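Local coordinates for uncharacterized protein SP1917 (Streptococcus pneumoniae, PDB 3C9P) that is of unknown function but belongs to the DUF2200 family of conserved bacterial proteins and folds as a small, mainly helical single chain, at residues A[17-21]-A[34-38]; A[39-43]-A[69-73]; A[59-64]-A[92-96]; A[72-76]-A[118-122]. One frame throughout, in Å; residues are numbered along the deposited sequence. Where two conformers were deposited one is given.

Contact 1 of 4, residues A[17-21]-A[34-38]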
loop_
_atom_site.group_PDB
_atom_site.type_symbol
_atom_site.label_atom_id
_atom_site.label_comp_id
_atom_site.label_asym_id
_atom_site.label_seq_id
_atom_site.Cartn_x
_atom_site.Cartn_y
_atom_site.Cartn_z
ATOM N N TYR A 17 8.712 3.264 -0.572
ATOM C CA TYR A 17 7.494 4.055 -0.614
ATOM C C TYR A 17 7.581 5.176 -1.644
ATOM O O TYR A 17 6.599 5.446 -2.391
ATOM C CB TYR A 17 7.177 4.602 0.798
ATOM C CG TYR A 17 5.852 5.300 0.890
ATOM C CD1 TYR A 17 4.650 4.568 0.860
ATOM C CD2 TYR A 17 5.788 6.688 1.019
ATOM C CE1 TYR A 17 3.420 5.210 0.935
ATOM C CE2 TYR A 17 4.552 7.346 1.111
ATOM C CZ TYR A 17 3.383 6.591 1.057
ATOM O OH TYR A 17 2.180 7.221 1.145
ATOM N N LEU A 18 8.744 5.826 -1.717
ATOM C CA LEU A 18 8.953 6.862 -2.742
ATOM C C LEU A 18 8.903 6.323 -4.183
ATOM O O LEU A 18 8.442 7.009 -5.109
ATOM C CB LEU A 18 10.231 7.666 -2.484
ATOM C CG LEU A 18 10.215 8.516 -1.198
ATOM C CD1 LEU A 18 11.626 9.022 -0.928
ATOM C CD2 LEU A 18 9.259 9.649 -1.325
ATOM N N ALA A 19 9.335 5.082 -4.374
ATOM C CA ALA A 19 9.156 4.430 -5.681
ATOM C C ALA A 19 7.684 4.199 -6.041
ATOM O O ALA A 19 7.326 4.301 -7.215
ATOM C CB ALA A 19 9.946 3.102 -5.731
ATOM N N LEU A 20 6.838 3.859 -5.056
ATOM C CA LEU A 20 5.375 3.766 -5.281
ATOM C C LEU A 20 4.824 5.103 -5.781
ATOM O O LEU A 20 4.095 5.177 -6.780
ATOM C CB LEU A 20 4.618 3.405 -3.986
ATOM C CG LEU A 20 4.632 2.032 -3.313
ATOM C CD1 LEU A 20 3.729 2.082 -2.093
ATOM C CD2 LEU A 20 4.199 0.920 -4.256
ATOM N N ILE A 21 5.192 6.166 -5.075
ATOM C CA ILE A 21 4.803 7.527 -5.461
ATOM C C ILE A 21 5.277 7.874 -6.871
ATOM O O ILE A 21 4.518 8.433 -7.667
ATOM C CB ILE A 21 5.305 8.561 -4.431
ATOM C CG1 ILE A 21 4.482 8.420 -3.140
ATOM C CG2 ILE A 21 5.185 10.008 -4.994
ATOM C CD1 ILE A 21 5.096 9.031 -1.955
ATOM N N VAL A 34 -1.547 8.501 -2.741
ATOM C CA VAL A 34 -0.814 7.362 -2.196
ATOM C C VAL A 34 -0.841 7.393 -0.684
ATOM O O VAL A 34 -1.132 6.354 -0.049
ATOM C CB VAL A 34 0.650 7.284 -2.704
ATOM C CG1 VAL A 34 1.388 6.078 -2.079
ATOM C CG2 VAL A 34 0.669 7.146 -4.219
ATOM N N HIS A 35 -0.540 8.555 -0.097
ATOM C CA HIS A 35 -0.592 8.687 1.366
ATOM C C HIS A 35 -1.989 8.305 1.880
ATOM O O HIS A 35 -2.108 7.637 2.903
ATOM C CB HIS A 35 -0.326 10.119 1.864
ATOM C CG HIS A 35 0.906 10.765 1.305
ATOM N ND1 HIS A 35 2.069 10.072 1.026
ATOM C CD2 HIS A 35 1.159 12.057 1.011
ATOM C CE1 HIS A 35 2.968 10.910 0.538
ATOM N NE2 HIS A 35 2.443 12.121 0.526
ATOM N N GLN A 36 -3.027 8.793 1.195
ATOM C CA GLN A 36 -4.425 8.572 1.589
ATOM C C GLN A 36 -4.792 7.075 1.587
ATOM O O GLN A 36 -5.366 6.574 2.545
ATOM C CB GLN A 36 -5.377 9.418 0.712
ATOM C CG GLN A 36 -5.337 10.947 1.073
ATOM C CD GLN A 36 -5.956 11.884 0.028
ATOM O OE1 GLN A 36 -6.291 11.481 -1.097
ATOM N NE2 GLN A 36 -6.087 13.163 0.396
ATOM N N VAL A 37 -4.461 6.356 0.515
ATOM C CA VAL A 37 -4.799 4.904 0.483
ATOM C C VAL A 37 -3.917 4.087 1.453
ATOM O O VAL A 37 -4.372 3.094 2.012
ATOM C CB VAL A 37 -4.802 4.249 -0.962
ATOM C CG1 VAL A 37 -5.757 5.029 -1.944
ATOM C CG2 VAL A 37 -3.376 4.141 -1.538
ATOM N N THR A 38 -2.674 4.519 1.673
ATOM C CA THR A 38 -1.794 3.838 2.618
ATOM C C THR A 38 -2.360 4.012 4.041
ATOM O O THR A 38 -2.439 3.047 4.808
ATOM C CB THR A 38 -0.355 4.383 2.543
ATOM O OG1 THR A 38 0.134 4.221 1.201
ATOM C CG2 THR A 38 0.566 3.640 3.528
#

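Contact 2 of 4, residues A[39-43]-A[69-73]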
loop_
_atom_site.group_PDB
_atom_site.type_symbol
_atom_site.label_atom_id
_atom_site.label_comp_id
_atom_site.label_asym_id
_atom_site.label_seq_id
_atom_site.Cartn_x
_atom_site.Cartn_y
_atom_site.Cartn_z
ATOM N N SER A 39 -2.704 5.243 4.387
ATOM C CA SER A 39 -3.339 5.556 5.675
ATOM C C SER A 39 -4.636 4.740 5.904
ATOM O O SER A 39 -4.844 4.157 6.965
ATOM C CB SER A 39 -3.664 7.047 5.720
ATOM O OG SER A 39 -4.329 7.374 6.941
ATOM N N TRP A 40 -5.490 4.699 4.890
ATOM C CA TRP A 40 -6.728 3.922 4.955
ATOM C C TRP A 40 -6.463 2.447 5.261
ATOM O O TRP A 40 -7.053 1.874 6.175
ATOM C CB TRP A 40 -7.503 4.074 3.639
ATOM C CG TRP A 40 -8.760 3.262 3.615
ATOM C CD1 TRP A 40 -9.954 3.557 4.195
ATOM C CD2 TRP A 40 -8.927 2.014 2.968
ATOM N NE1 TRP A 40 -10.864 2.566 3.941
ATOM C CE2 TRP A 40 -10.256 1.609 3.176
ATOM C CE3 TRP A 40 -8.084 1.216 2.182
ATOM C CZ2 TRP A 40 -10.759 0.424 2.670
ATOM C CZ3 TRP A 40 -8.582 0.021 1.688
ATOM C CH2 TRP A 40 -9.916 -0.346 1.910
ATOM N N LEU A 41 -5.536 1.854 4.524
ATOM C CA LEU A 41 -5.219 0.436 4.672
ATOM C C LEU A 41 -4.658 0.073 6.035
ATOM O O LEU A 41 -5.088 -0.915 6.656
ATOM C CB LEU A 41 -4.209 -0.008 3.590
ATOM C CG LEU A 41 -3.669 -1.421 3.754
ATOM C CD1 LEU A 41 -4.806 -2.469 3.539
ATOM C CD2 LEU A 41 -2.533 -1.668 2.767
ATOM N N THR A 42 -3.693 0.865 6.491
ATOM C CA THR A 42 -2.884 0.496 7.646
ATOM C C THR A 42 -3.358 1.098 8.973
ATOM O O THR A 42 -3.008 0.590 10.029
ATOM C CB THR A 42 -1.433 0.948 7.427
ATOM O OG1 THR A 42 -1.439 2.363 7.291
ATOM C CG2 THR A 42 -0.829 0.306 6.150
ATOM N N GLY A 43 -4.125 2.182 8.934
ATOM C CA GLY A 43 -4.496 2.892 10.159
ATOM C C GLY A 43 -3.492 3.963 10.591
ATOM O O GLY A 43 -3.766 4.724 11.510
ATOM N N TYR A 69 -5.260 -2.396 10.814
ATOM C CA TYR A 69 -5.602 -2.747 9.432
ATOM C C TYR A 69 -7.101 -2.694 9.260
ATOM O O TYR A 69 -7.841 -3.229 10.105
ATOM C CB TYR A 69 -5.068 -4.137 9.106
ATOM C CG TYR A 69 -3.594 -4.119 8.751
ATOM C CD1 TYR A 69 -3.184 -3.705 7.470
ATOM C CD2 TYR A 69 -2.623 -4.505 9.675
ATOM C CE1 TYR A 69 -1.853 -3.678 7.122
ATOM C CE2 TYR A 69 -1.260 -4.492 9.328
ATOM C CZ TYR A 69 -0.904 -4.084 8.045
ATOM O OH TYR A 69 0.394 -4.054 7.670
ATOM N N VAL A 70 -7.546 -2.065 8.172
ATOM C CA VAL A 70 -8.980 -1.817 7.938
ATOM C C VAL A 70 -9.668 -3.136 7.550
ATOM O O VAL A 70 -9.108 -3.923 6.769
ATOM C CB VAL A 70 -9.167 -0.686 6.874
ATOM C CG1 VAL A 70 -8.807 -1.175 5.457
ATOM C CG2 VAL A 70 -10.573 -0.062 6.901
ATOM N N PRO A 71 -10.853 -3.415 8.133
ATOM C CA PRO A 71 -11.545 -4.663 7.828
ATOM C C PRO A 71 -11.816 -4.869 6.324
ATOM O O PRO A 71 -11.724 -5.988 5.844
ATOM C CB PRO A 71 -12.865 -4.554 8.625
ATOM C CG PRO A 71 -12.561 -3.599 9.737
ATOM C CD PRO A 71 -11.557 -2.625 9.162
ATOM N N GLU A 72 -12.093 -3.791 5.596
ATOM C CA GLU A 72 -12.494 -3.892 4.195
ATOM C C GLU A 72 -11.341 -4.310 3.277
ATOM O O GLU A 72 -11.535 -4.522 2.082
ATOM C CB GLU A 72 -13.093 -2.555 3.738
ATOM C CG GLU A 72 -14.493 -2.271 4.330
ATOM C CD GLU A 72 -14.470 -1.793 5.799
ATOM O OE1 GLU A 72 -13.380 -1.502 6.356
ATOM O OE2 GLU A 72 -15.559 -1.689 6.393
ATOM N N ARG A 73 -10.139 -4.434 3.835
ATOM C CA ARG A 73 -8.975 -4.780 3.018
ATOM C C ARG A 73 -9.053 -6.221 2.506
ATOM O O ARG A 73 -8.393 -6.579 1.538
ATOM C CB ARG A 73 -7.683 -4.555 3.811
ATOM C CG ARG A 73 -7.393 -5.641 4.823
ATOM C CD ARG A 73 -6.268 -5.252 5.776
ATOM N NE ARG A 73 -5.886 -6.434 6.549
ATOM C CZ ARG A 73 -6.609 -6.976 7.520
ATOM N NH1 ARG A 73 -7.771 -6.420 7.895
ATOM N NH2 ARG A 73 -6.159 -8.080 8.118
#

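Contact 3 of 4, residues A[59-64]-A[92-96]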
loop_
_atom_site.group_PDB
_atom_site.type_symbol
_atom_site.label_atom_id
_atom_site.label_comp_id
_atom_site.label_asym_id
_atom_site.label_seq_id
_atom_site.Cartn_x
_atom_site.Cartn_y
_atom_site.Cartn_z
ATOM N N TYR A 59 10.760 -1.491 5.140
ATOM C CA TYR A 59 9.420 -1.640 4.572
ATOM C C TYR A 59 8.627 -2.686 5.346
ATOM O O TYR A 59 7.443 -2.477 5.664
ATOM C CB TYR A 59 9.518 -2.016 3.076
ATOM C CG TYR A 59 8.276 -1.668 2.268
ATOM C CD1 TYR A 59 7.817 -0.346 2.177
ATOM C CD2 TYR A 59 7.576 -2.667 1.579
ATOM C CE1 TYR A 59 6.681 -0.016 1.402
ATOM C CE2 TYR A 59 6.430 -2.362 0.842
ATOM C CZ TYR A 59 5.996 -1.045 0.752
ATOM O OH TYR A 59 4.874 -0.758 0.029
ATOM N N GLY A 60 9.282 -3.796 5.691
ATOM C CA GLY A 60 8.603 -4.851 6.446
ATOM C C GLY A 60 8.158 -4.339 7.815
ATOM O O GLY A 60 7.034 -4.604 8.265
ATOM N N ASP A 61 9.044 -3.619 8.483
ATOM C CA ASP A 61 8.736 -3.133 9.828
ATOM C C ASP A 61 7.624 -2.064 9.845
ATOM O O ASP A 61 6.866 -1.977 10.821
ATOM C CB ASP A 61 9.993 -2.642 10.507
ATOM C CG ASP A 61 10.808 -3.781 11.137
ATOM O OD1 ASP A 61 10.332 -4.951 11.216
ATOM O OD2 ASP A 61 11.937 -3.492 11.570
ATOM N N PHE A 62 7.524 -1.277 8.774
ATOM C CA PHE A 62 6.375 -0.364 8.568
ATOM C C PHE A 62 5.030 -1.116 8.596
ATOM O O PHE A 62 4.110 -0.753 9.345
ATOM C CB PHE A 62 6.543 0.407 7.251
ATOM C CG PHE A 62 5.406 1.339 6.940
ATOM C CD1 PHE A 62 5.366 2.619 7.480
ATOM C CD2 PHE A 62 4.380 0.933 6.114
ATOM C CE1 PHE A 62 4.308 3.497 7.174
ATOM C CE2 PHE A 62 3.305 1.806 5.806
ATOM C CZ PHE A 62 3.292 3.086 6.340
ATOM N N PHE A 63 4.927 -2.163 7.782
ATOM C CA PHE A 63 3.755 -3.041 7.791
ATOM C C PHE A 63 3.548 -3.850 9.067
ATOM O O PHE A 63 2.397 -4.015 9.492
ATOM C CB PHE A 63 3.733 -3.938 6.542
ATOM C CG PHE A 63 3.296 -3.211 5.334
ATOM C CD1 PHE A 63 4.185 -2.448 4.614
ATOM C CD2 PHE A 63 1.956 -3.220 4.955
ATOM C CE1 PHE A 63 3.764 -1.719 3.459
ATOM C CE2 PHE A 63 1.536 -2.508 3.811
ATOM C CZ PHE A 63 2.447 -1.755 3.079
ATOM N N ARG A 64 4.628 -4.336 9.684
ATOM C CA ARG A 64 4.486 -5.122 10.921
ATOM C C ARG A 64 3.886 -4.277 12.028
ATOM O O ARG A 64 3.197 -4.798 12.895
ATOM C CB ARG A 64 5.809 -5.723 11.404
ATOM C CG ARG A 64 6.383 -6.794 10.499
ATOM C CD ARG A 64 7.717 -7.301 11.075
ATOM N NE ARG A 64 8.317 -8.299 10.177
ATOM C CZ ARG A 64 9.368 -8.087 9.388
ATOM N NH1 ARG A 64 9.999 -6.916 9.394
ATOM N NH2 ARG A 64 9.807 -9.070 8.598
ATOM N N LEU A 92 2.374 -10.992 5.903
ATOM C CA LEU A 92 3.014 -9.691 5.733
ATOM C C LEU A 92 3.048 -9.332 4.253
ATOM O O LEU A 92 2.670 -8.225 3.888
ATOM C CB LEU A 92 4.421 -9.660 6.334
ATOM C CG LEU A 92 5.186 -8.327 6.220
ATOM C CD1 LEU A 92 4.427 -7.185 6.897
ATOM C CD2 LEU A 92 6.577 -8.479 6.865
HETATM N N MSE A 93 3.504 -10.260 3.409
HETATM C CA MSE A 93 3.489 -10.031 1.968
HETATM C C MSE A 93 2.046 -9.733 1.482
HETATM O O MSE A 93 1.839 -8.960 0.548
HETATM C CB MSE A 93 4.064 -11.229 1.221
HETATM C CG MSE A 93 4.294 -11.003 -0.299
HETATM SE SE MSE A 93 5.515 -9.478 -0.643
HETATM C CE MSE A 93 7.207 -10.410 -0.375
ATOM N N GLN A 94 1.054 -10.380 2.087
ATOM C CA GLN A 94 -0.317 -10.177 1.639
ATOM C C GLN A 94 -0.773 -8.719 1.834
ATOM O O GLN A 94 -1.386 -8.161 0.930
ATOM C CB GLN A 94 -1.261 -11.209 2.268
ATOM C CG GLN A 94 -2.662 -11.179 1.734
ATOM C CD GLN A 94 -3.549 -12.250 2.363
ATOM O OE1 GLN A 94 -3.738 -12.290 3.579
ATOM N NE2 GLN A 94 -4.107 -13.110 1.532
ATOM N N GLU A 95 -0.446 -8.100 2.975
ATOM C CA GLU A 95 -0.772 -6.679 3.235
ATOM C C GLU A 95 -0.004 -5.764 2.282
ATOM O O GLU A 95 -0.539 -4.770 1.793
ATOM C CB GLU A 95 -0.466 -6.276 4.694
ATOM C CG GLU A 95 -1.163 -7.136 5.790
ATOM C CD GLU A 95 -2.696 -7.170 5.693
ATOM O OE1 GLU A 95 -3.270 -6.589 4.751
ATOM O OE2 GLU A 95 -3.330 -7.782 6.583
ATOM N N ILE A 96 1.257 -6.108 2.029
ATOM C CA ILE A 96 2.110 -5.339 1.119
ATOM C C ILE A 96 1.491 -5.349 -0.282
ATOM O O ILE A 96 1.423 -4.310 -0.948
ATOM C CB ILE A 96 3.550 -5.904 1.099
ATOM C CG1 ILE A 96 4.279 -5.491 2.395
ATOM C CG2 ILE A 96 4.324 -5.494 -0.190
ATOM C CD1 ILE A 96 5.709 -6.139 2.626
HETATM O O HOH W 1 3.354 -2.338 -1.327
#

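Contact 4 of 4, residues A[72-76]-A[118-122]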
loop_
_atom_site.group_PDB
_atom_site.type_symbol
_atom_site.label_atom_id
_atom_site.label_comp_id
_atom_site.label_asym_id
_atom_site.label_seq_id
_atom_site.Cartn_x
_atom_site.Cartn_y
_atom_site.Cartn_z
ATOM N N GLU A 72 -12.093 -3.791 5.596
ATOM C CA GLU A 72 -12.494 -3.892 4.195
ATOM C C GLU A 72 -11.341 -4.310 3.277
ATOM O O GLU A 72 -11.535 -4.522 2.082
ATOM C CB GLU A 72 -13.093 -2.555 3.738
ATOM C CG GLU A 72 -14.493 -2.271 4.330
ATOM C CD GLU A 72 -14.470 -1.793 5.799
ATOM O OE1 GLU A 72 -13.380 -1.502 6.356
ATOM O OE2 GLU A 72 -15.559 -1.689 6.393
ATOM N N ARG A 73 -10.139 -4.434 3.835
ATOM C CA ARG A 73 -8.975 -4.780 3.018
ATOM C C ARG A 73 -9.053 -6.221 2.506
ATOM O O ARG A 73 -8.393 -6.579 1.538
ATOM C CB ARG A 73 -7.683 -4.555 3.811
ATOM C CG ARG A 73 -7.393 -5.641 4.823
ATOM C CD ARG A 73 -6.268 -5.252 5.776
ATOM N NE ARG A 73 -5.886 -6.434 6.549
ATOM C CZ ARG A 73 -6.609 -6.976 7.520
ATOM N NH1 ARG A 73 -7.771 -6.420 7.895
ATOM N NH2 ARG A 73 -6.159 -8.080 8.118
ATOM N N ILE A 74 -9.880 -7.046 3.156
ATOM C CA ILE A 74 -10.103 -8.422 2.730
ATOM C C ILE A 74 -10.765 -8.446 1.324
ATOM O O ILE A 74 -10.628 -9.418 0.567
ATOM C CB ILE A 74 -11.005 -9.141 3.773
ATOM C CG1 ILE A 74 -10.352 -9.123 5.187
ATOM C CG2 ILE A 74 -11.458 -10.555 3.335
ATOM C CD1 ILE A 74 -8.895 -9.519 5.267
ATOM N N ALA A 75 -11.483 -7.380 0.988
ATOM C CA ALA A 75 -12.107 -7.261 -0.340
ATOM C C ALA A 75 -11.137 -6.855 -1.460
ATOM O O ALA A 75 -11.524 -6.889 -2.640
ATOM C CB ALA A 75 -13.304 -6.286 -0.280
ATOM N N ILE A 76 -9.905 -6.463 -1.100
ATOM C CA ILE A 76 -8.855 -6.187 -2.089
ATOM C C ILE A 76 -8.331 -7.527 -2.640
ATOM O O ILE A 76 -7.343 -8.119 -2.136
ATOM C CB ILE A 76 -7.696 -5.315 -1.529
ATOM C CG1 ILE A 76 -8.243 -4.040 -0.868
ATOM C CG2 ILE A 76 -6.723 -4.954 -2.657
ATOM C CD1 ILE A 76 -7.241 -3.340 0.101
ATOM N N LYS A 118 -14.478 1.990 -3.817
ATOM C CA LYS A 118 -14.445 0.635 -4.364
ATOM C C LYS A 118 -14.492 -0.431 -3.272
ATOM O O LYS A 118 -15.123 -1.476 -3.443
ATOM C CB LYS A 118 -13.181 0.456 -5.206
ATOM C CG LYS A 118 -13.115 -0.790 -6.053
ATOM C CD LYS A 118 -11.884 -0.724 -6.999
ATOM C CE LYS A 118 -12.176 0.024 -8.315
ATOM N NZ LYS A 118 -13.224 -0.707 -9.136
ATOM N N TYR A 119 -13.815 -0.180 -2.155
ATOM C CA TYR A 119 -13.598 -1.236 -1.178
ATOM C C TYR A 119 -14.402 -1.046 0.092
ATOM O O TYR A 119 -14.554 -1.984 0.863
ATOM C CB TYR A 119 -12.105 -1.409 -0.880
ATOM C CG TYR A 119 -11.324 -1.926 -2.087
ATOM C CD1 TYR A 119 -11.505 -3.228 -2.547
ATOM C CD2 TYR A 119 -10.432 -1.083 -2.790
ATOM C CE1 TYR A 119 -10.810 -3.704 -3.683
ATOM C CE2 TYR A 119 -9.721 -1.554 -3.927
ATOM C CZ TYR A 119 -9.895 -2.865 -4.341
ATOM O OH TYR A 119 -9.214 -3.341 -5.452
ATOM N N GLU A 120 -14.915 0.160 0.315
ATOM C CA GLU A 120 -15.727 0.362 1.500
ATOM C C GLU A 120 -17.101 -0.251 1.229
ATOM O O GLU A 120 -17.754 -0.001 0.216
ATOM C CB GLU A 120 -15.708 1.819 2.004
ATOM C CG GLU A 120 -14.436 2.124 2.839
ATOM C CD GLU A 120 -14.404 3.509 3.524
ATOM O OE1 GLU A 120 -14.874 4.502 2.936
ATOM O OE2 GLU A 120 -13.876 3.607 4.660
ATOM N N LYS A 121 -17.493 -1.168 2.096
ATOM C CA LYS A 121 -18.729 -1.886 1.852
ATOM C C LYS A 121 -19.767 -1.468 2.881
ATOM O O LYS A 121 -19.453 -1.379 4.062
ATOM C CB LYS A 121 -18.491 -3.383 1.885
ATOM C CG LYS A 121 -17.425 -3.862 0.898
ATOM C CD LYS A 121 -17.880 -3.732 -0.556
ATOM C CE LYS A 121 -16.761 -4.273 -1.488
ATOM N NZ LYS A 121 -17.120 -4.127 -2.917
ATOM N N HIS A 122 -20.982 -1.199 2.422
ATOM C CA HIS A 122 -22.093 -0.817 3.321
ATOM C C HIS A 122 -23.153 -1.897 3.328
ATOM O O HIS A 122 -23.336 -2.571 2.321
ATOM C CB HIS A 122 -22.695 0.527 2.884
ATOM C CG HIS A 122 -21.664 1.601 2.748
ATOM N ND1 HIS A 122 -20.875 2.002 3.806
ATOM C CD2 HIS A 122 -21.271 2.335 1.682
ATOM C CE1 HIS A 122 -20.033 2.935 3.394
ATOM N NE2 HIS A 122 -20.255 3.157 2.109
HETATM O O HOH W 2 -17.739 -3.002 5.662
HETATM O O HOH W 3 -17.091 0.419 4.670
#

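Contact 1 of 4, residues A[17-21]-A[34-38]
Tyr17 reaches across from helix 13-26 and lays its ring beside Val34, with CE1 of Tyr17 3.7 Å from CG1 of Val34. This is a helix-helix contact in the core of a small helical domain. The loop between helices 13-26 and 31-42 is short, and the two segments run at 122° to each other. Their axes come no closer than 11.3 Å, so large side chains must fill the gap. The t rotamer of Tyr17 carries its ring over that distance, although its CA-to-CB bond points sideways. Ile21, one turn further on, packs its CG1 at 4.0 Å from CB of Val34. Its CD1 comes to 3.8 Å from CE1 of His35. Val34 therefore meets both Tyr17 and Ile21. Helix 91-107 adds to the packing: Leu99 touches Leu20 and Thr38, and Leu106 touches Val34. Val46 and Leu50 of helix 46-52 touch His35. Thr38 keeps its hydroxyl on its own helix, where OG1 of Thr38 donates to O of Val34 at 2.8 Å. The rings of Tyr17 and His35 meet rim to rim. The one hydrogen bond between the segments joins OH of Tyr17 and ND1 of His35, at 2.9 Å.

Contact 2 of 4, residues A[39-43]-A[69-73]
The last turn of helix 31-42 runs beside an extended piece of chain leading into a 3-10 segment that begins at Pro71. CA of Thr42 and CA of Tyr69 are 4.6 Å apart. One backbone hydrogen bond joins the segments, from N of Val70 to O of Leu41, at 3.1 Å. The same carbonyl accepts a CA-H...O contact, with CA of Tyr69 3.4 Å from O of Leu41. Gly43, the first residue past the helix, has positive phi (88°), where a CB would jam against the preceding carbonyl O. Among the side chains, Val70 sits over the indole of Trp40. Its CG1 lies 3.7 Å from the centroid of the six-membered ring, a CH-pi contact. CD1 of Leu41 packs at 3.6 Å from CB of Arg73. CG2 of Thr42 is 4.2 Å from CE1 of Tyr69. The polar ends have other partners: Tyr69 OH bonds to Phe63 O, Arg73 forms a salt bridge with Glu95, and Thr42 OG1 bonds to Thr38 O. The end of helix 31-42 thus meets the loop after helix 59-64 through one backbone carbonyl, with apolar packing beside it; no side-chain hydrogen bond or salt bridge crosses between the segments.

Contact 3 of 4, residues A[59-64]-A[92-96]
Tyr59 begins helix 59-64 and turns the edge of its ring to Ile96, with CE2 of Tyr59 3.9 Å from CG2 of Ile96. A water also links the two residues, lying 2.6 Å from OH of Tyr59 and donating to O of Ile96 at 2.8 Å. Gly60 presents backbone, and its O lies 3.9 Å from CD1 of Leu92. Asp61 faces away but forms a salt bridge within its helix, OD1 of Asp61 to NH1 of Arg64 at 2.7 Å. Phe62 stacks with Phe13 and Tyr44 instead. CB of Phe63 meets CD1 of Leu92 at 3.3 Å, and CG1 of Ile96 lies over the Phe63 ring, 3.8 Å from its centroid, in a CH-pi contact. Arg64 lies at the exposed edge, with CD2 of Leu92 over one face of its guanidinium, 3.7 Å from NH2 of Arg64. The axes are 10.0 Å apart at 92°, a near-orthogonal packing of helix 59-64 on the N-terminal part of helix 91-107 in the helical core. Glu95 sends its carboxylate to Arg73 and Arg98. With no direct hydrogen bond between the segments, the joint rests on apolar packing and CH-pi contact, plus one bridging water.

Contact 4 of 4, residues A[72-76]-A[118-122]
Tyr119 adopts an m rotamer that sets its ring against residues 75-76. Ile76, with chi1 m and chi2 t, places CG1 over that ring, 3.7 Å from its centroid, in a CH-pi contact. O of Ala75 approaches the ring edge, 3.4 Å from CE1 of Tyr119. OH of Tyr119 is hydrogen-bonded to NE1 of Trp105. The side chain of Glu72 (chi1 m, chi2 p) bends: its CB lies 3.3 Å from O of Tyr119, and its carboxylate meets two waters. Both waters donate to OE2 of Glu72, at 2.6 and 3.1 Å, and to O of Lys121, at 2.9 and 3.0 Å. Lys121 folds back with two m angles. CE of Lys121 lies 4.2 Å from CB of Ala75, and its NZ donates weakly to O of Lys118 at 3.4 Å. Trp40 of helix 31-42 packs against Glu72, Ile76 and Tyr119. The end of helix 112-119 and the extended tail beyond it thus pack on a 3-10 segment, at the periphery of this small helical fold.

Contacts 1 and 2 occupy successive parts of helix 31-42, with centres about 14 Å apart. Contact 1 closes before the other three open, and contact 2 follows it directly. Contacts 2 and 3 cross along the chain, with centres about 13 Å apart. The salt bridge from Arg73 to Glu95 and the probable hydrogen bond from Tyr69 to Phe63 link them. Contact 4 shares Glu72 and Arg73 with contact 2, their centres about 9 Å apart. Contacts 1 and 4, about 19 Å apart, do not touch. Helix 91-107 carries part of contact 3 and helix 112-119 part of contact 4. Trp40 of helix 31-42 packs on Tyr119 and Ile76, so early and late parts of the chain meet.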